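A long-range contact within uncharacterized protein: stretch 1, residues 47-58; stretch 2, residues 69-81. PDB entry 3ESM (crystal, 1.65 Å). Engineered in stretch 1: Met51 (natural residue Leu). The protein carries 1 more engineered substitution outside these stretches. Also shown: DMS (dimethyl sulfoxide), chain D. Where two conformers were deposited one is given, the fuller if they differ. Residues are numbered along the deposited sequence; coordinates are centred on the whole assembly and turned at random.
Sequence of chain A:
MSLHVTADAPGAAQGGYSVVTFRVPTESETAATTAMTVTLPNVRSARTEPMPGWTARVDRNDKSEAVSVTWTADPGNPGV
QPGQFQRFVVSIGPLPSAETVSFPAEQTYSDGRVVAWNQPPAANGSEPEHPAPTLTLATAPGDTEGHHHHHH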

# COMPACT_ATOMS: atom_id res chain seq x y z
N ARG A 47 6.95 10.64 -14.79
CA ARG A 47 5.70 11.38 -14.90
C ARG A 47 4.63 10.35 -15.16
O ARG A 47 4.78 9.51 -16.05
N THR A 48 3.53 10.43 -14.41
CA THR A 48 2.39 9.57 -14.67
C THR A 48 1.42 10.25 -15.61
O THR A 48 1.49 11.46 -15.86
N GLU A 49 0.50 9.48 -16.16
CA GLU A 49 -0.52 10.14 -16.95
C GLU A 49 -1.83 10.09 -16.22
O GLU A 49 -2.08 9.20 -15.41
N PRO A 50 -2.68 11.08 -16.50
CA PRO A 50 -3.92 11.29 -15.78
C PRO A 50 -4.74 10.02 -15.89
O PRO A 50 -4.82 9.42 -16.96
N MET A 51 -5.28 9.59 -14.76
CA MET A 51 -6.03 8.36 -14.65
C MET A 51 -7.29 8.72 -13.85
O MET A 51 -7.21 8.78 -12.62
N PRO A 52 -8.44 8.97 -14.52
CA PRO A 52 -9.61 9.37 -13.76
C PRO A 52 -9.92 8.38 -12.64
O PRO A 52 -9.88 7.15 -12.86
N GLY A 53 -10.20 8.93 -11.47
CA GLY A 53 -10.54 8.10 -10.32
C GLY A 53 -9.35 7.61 -9.53
O GLY A 53 -9.54 6.92 -8.53
N TRP A 54 -8.14 7.95 -9.96
CA TRP A 54 -6.92 7.53 -9.21
C TRP A 54 -6.03 8.74 -8.97
O TRP A 54 -6.01 9.68 -9.80
N THR A 55 -5.31 8.74 -7.86
CA THR A 55 -4.33 9.77 -7.61
C THR A 55 -2.95 9.14 -7.63
O THR A 55 -2.77 8.06 -7.12
N ALA A 56 -1.99 9.80 -8.27
CA ALA A 56 -0.62 9.27 -8.31
C ALA A 56 0.35 10.18 -7.56
O ALA A 56 0.22 11.44 -7.61
N ARG A 57 1.31 9.57 -6.86
CA ARG A 57 2.41 10.32 -6.25
C ARG A 57 3.70 9.67 -6.73
O ARG A 57 3.78 8.44 -6.84
N VAL A 58 4.70 10.50 -6.98
CA VAL A 58 6.02 9.99 -7.34
C VAL A 58 6.96 10.45 -6.23
O VAL A 58 7.11 11.66 -6.02
N VAL A 69 6.62 5.05 -7.33
CA VAL A 69 5.40 5.75 -7.78
C VAL A 69 4.25 4.97 -7.20
O VAL A 69 4.31 3.72 -7.12
N THR A 70 3.22 5.68 -6.74
CA THR A 70 2.07 4.98 -6.16
C THR A 70 0.80 5.52 -6.76
O THR A 70 0.64 6.76 -6.86
N TRP A 71 -0.08 4.64 -7.22
CA TRP A 71 -1.43 5.05 -7.68
C TRP A 71 -2.43 4.55 -6.65
O TRP A 71 -2.32 3.41 -6.18
N THR A 72 -3.42 5.37 -6.32
CA THR A 72 -4.37 5.03 -5.26
C THR A 72 -5.74 5.37 -5.76
O THR A 72 -5.95 6.48 -6.27
N ALA A 73 -6.68 4.43 -5.60
CA ALA A 73 -8.06 4.67 -6.05
C ALA A 73 -8.72 5.71 -5.15
O ALA A 73 -8.64 5.61 -3.92
N ASP A 74 -9.25 6.78 -5.76
CA ASP A 74 -10.02 7.77 -5.01
C ASP A 74 -11.21 7.17 -4.27
O ASP A 74 -11.80 6.20 -4.70
N PRO A 75 -11.62 7.82 -3.19
CA PRO A 75 -12.82 7.40 -2.43
C PRO A 75 -14.03 7.32 -3.38
O PRO A 75 -14.25 8.23 -4.20
N GLY A 76 -14.83 6.27 -3.27
CA GLY A 76 -15.95 6.08 -4.20
C GLY A 76 -15.63 5.23 -5.40
O GLY A 76 -16.53 4.59 -5.96
N ASN A 77 -14.36 5.24 -5.83
CA ASN A 77 -13.91 4.35 -6.88
C ASN A 77 -13.69 2.98 -6.26
O ASN A 77 -12.85 2.87 -5.37
N PRO A 78 -14.43 1.96 -6.71
CA PRO A 78 -14.35 0.63 -6.09
C PRO A 78 -13.03 -0.10 -6.42
O PRO A 78 -12.83 -1.21 -5.91
N GLY A 79 -12.19 0.47 -7.28
CA GLY A 79 -10.94 -0.18 -7.68
C GLY A 79 -11.12 -1.27 -8.72
O GLY A 79 -12.22 -1.43 -9.30
N VAL A 80 -10.06 -2.02 -9.02
CA VAL A 80 -10.09 -2.96 -10.13
C VAL A 80 -10.74 -4.25 -9.70
O VAL A 80 -10.29 -4.92 -8.75
N GLN A 81 -11.85 -4.61 -10.35
CA GLN A 81 -12.68 -5.71 -9.86
C GLN A 81 -12.09 -7.11 -10.07
O GLN A 81 -11.28 -7.32 -10.97

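Residues 54-58 and 69-73 pair as antiparallel strands, so side chains alternate between two faces: Trp54, Ala56, Val58, Val69, Trp71 and Ala73 lie on one, Thr55, Arg57, Thr70 and Thr72 on the other. Trp54 (chi1 m, chi2 76°) covers the end of the first face. Its indole leans across the neighbouring strand, where Ala73 CB sits over the six-membered ring, 3.9 Å from its centroid, in a CH-pi contact, while Trp54 CZ2 reaches Val80 CG2 at 3.8 Å. Trp71 also adopts chi1 m, but with chi2 at -93°. Its CD1 lies 3.7 Å from Ala56 CB and 3.7 Å from SD of Met51, an engineered residue whose extended t, t, t side chain carries the sulfur obliquely to the indole. Thr48, in rotamer p, places CG2 3.6 Å from Val69 CG2, and Val58 CG2 approaches that same methyl at 3.9 Å. Trp71 NE1 finds its polar partners in water: water 2 accepts from NE1 (3.0 Å) and donates to Glu49 O (2.8 Å), with a second, weaker link from NE1 to water 1.

On the opposite face, Thr55 in rotamer m donates from OG1 to Asp74 OD1 (3.0 Å). Asp74 CB points sideways, but chi1 m brings the carboxylate back to the first stretch, and water 3 joins Asp74 OD2 to Trp54 O. Arg57 (chi1 p, chi2 t) packs CG against Thr70 CB at 3.9 Å, its guanidinium being satisfied beyond the two stretches.

Asn77 (chi1 t, chi2 -5°) uses both ends of its amide: ND2 donates to Gly53 O (2.9 Å), and OD1 accepts from Gly79 N (3.0 Å). ND2 also lies over a face of the Trp54 ring. In the adjoining turn, Gly76 N donates to dimethyl sulfoxide O at 2.8 Å.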

# COMPACT_ATOMS: atom_id res chain seq x y z
CB ARG A 47 5.73 12.33 -16.12
CG ARG A 47 6.68 13.50 -16.03
CD ARG A 47 7.11 14.03 -17.42
NE ARG A 47 6.02 14.16 -18.38
CZ ARG A 47 5.46 15.33 -18.72
NH1 ARG A 47 5.88 16.46 -18.17
NH2 ARG A 47 4.46 15.35 -19.60
CB THR A 48 1.63 9.24 -13.37
OG1 THR A 48 1.26 10.45 -12.70
CG2 THR A 48 2.52 8.40 -12.45
CB GLU A 49 -0.62 9.57 -18.34
CG GLU A 49 -0.89 8.12 -18.39
CD GLU A 49 -0.80 7.61 -19.81
OE1 GLU A 49 -1.71 6.85 -20.23
OE2 GLU A 49 0.19 7.97 -20.50
CB PRO A 50 -4.57 12.44 -16.54
CG PRO A 50 -3.41 13.14 -17.21
CD PRO A 50 -2.52 12.03 -17.61
CB MET A 51 -5.14 7.37 -13.86
CG MET A 51 -5.58 5.93 -13.76
SD MET A 51 -4.25 4.85 -13.06
CE MET A 51 -5.16 3.33 -12.96
CB PRO A 52 -10.74 9.38 -14.82
CG PRO A 52 -9.98 9.72 -16.08
CD PRO A 52 -8.73 8.87 -15.97
CB TRP A 54 -6.11 6.53 -10.04
CG TRP A 54 -6.85 5.25 -10.30
CD1 TRP A 54 -7.88 5.05 -11.21
CD2 TRP A 54 -6.64 4.00 -9.64
NE1 TRP A 54 -8.30 3.72 -11.15
CE2 TRP A 54 -7.55 3.06 -10.22
CE3 TRP A 54 -5.74 3.57 -8.68
CZ2 TRP A 54 -7.64 1.72 -9.77
CZ3 TRP A 54 -5.81 2.20 -8.26
CH2 TRP A 54 -6.75 1.31 -8.82
CB THR A 55 -4.59 10.46 -6.26
OG1 THR A 55 -5.85 11.17 -6.37
CG2 THR A 55 -3.46 11.44 -5.96
CB ALA A 56 -0.16 9.06 -9.74
CB ARG A 57 2.40 10.32 -4.71
CG ARG A 57 2.54 8.99 -4.05
CD ARG A 57 2.47 9.18 -2.50
NE ARG A 57 3.69 9.73 -1.93
CZ ARG A 57 3.79 10.88 -1.25
NH1 ARG A 57 2.72 11.66 -1.02
NH2 ARG A 57 4.98 11.24 -0.79
CB VAL A 58 6.47 10.55 -8.73
CG1 VAL A 58 7.98 10.24 -8.99
CG2 VAL A 58 5.59 9.97 -9.82
CB VAL A 69 5.30 5.82 -9.32
CG1 VAL A 69 5.53 4.44 -9.98
CG2 VAL A 69 3.94 6.42 -9.76
CB THR A 70 1.97 5.18 -4.64
OG1 THR A 70 3.13 4.66 -3.98
CG2 THR A 70 0.70 4.49 -4.08
CB TRP A 71 -1.76 4.38 -9.01
CG TRP A 71 -0.96 4.83 -10.16
CD1 TRP A 71 -1.29 5.82 -11.04
CD2 TRP A 71 0.27 4.26 -10.63
NE1 TRP A 71 -0.33 5.92 -12.02
CE2 TRP A 71 0.65 4.98 -11.79
CE3 TRP A 71 1.10 3.22 -10.17
CZ2 TRP A 71 1.79 4.66 -12.54
CZ3 TRP A 71 2.25 2.91 -10.89
CH2 TRP A 71 2.59 3.64 -12.06
CB THR A 72 -4.12 5.85 -3.99
OG1 THR A 72 -2.77 5.66 -3.56
CG2 THR A 72 -5.10 5.38 -2.88
CB ALA A 73 -8.81 3.33 -6.00
CB ASP A 74 -10.57 8.85 -5.95
CG ASP A 74 -9.48 9.58 -6.68
OD1 ASP A 74 -8.34 9.55 -6.22
OD2 ASP A 74 -9.79 10.17 -7.75
CB PRO A 75 -12.97 8.54 -1.41
CG PRO A 75 -11.58 8.97 -1.16
CD PRO A 75 -10.93 8.93 -2.55
CB ASN A 77 -12.61 4.91 -7.46
CG ASN A 77 -12.05 4.06 -8.58
OD1 ASN A 77 -12.57 2.98 -8.87
ND2 ASN A 77 -10.97 4.53 -9.21
CB PRO A 78 -15.51 -0.12 -6.73
CG PRO A 78 -15.68 0.51 -8.06
CD PRO A 78 -15.43 1.97 -7.81
CB VAL A 80 -8.66 -3.24 -10.63
CG1 VAL A 80 -8.69 -4.13 -11.91
CG2 VAL A 80 -7.91 -1.92 -10.85
CB GLN A 81 -14.09 -5.60 -10.47
CG GLN A 81 -14.82 -4.32 -10.08
CD GLN A 81 -14.92 -4.21 -8.59
OE1 GLN A 81 -15.48 -5.08 -7.93
NE2 GLN A 81 -14.34 -3.15 -8.03
S DMS D . -14.92 2.78 -1.25
O DMS D . -14.46 4.47 -1.20
C1 DMS D . -16.53 2.52 -0.46
C2 DMS D . -15.33 2.44 -2.98
O HOH W 1 -1.96 8.48 -12.97
O HOH W 2 -0.27 7.19 -14.75
O HOH W 3 -8.04 11.90 -9.06
O HOH W 4 -1.26 7.75 -4.41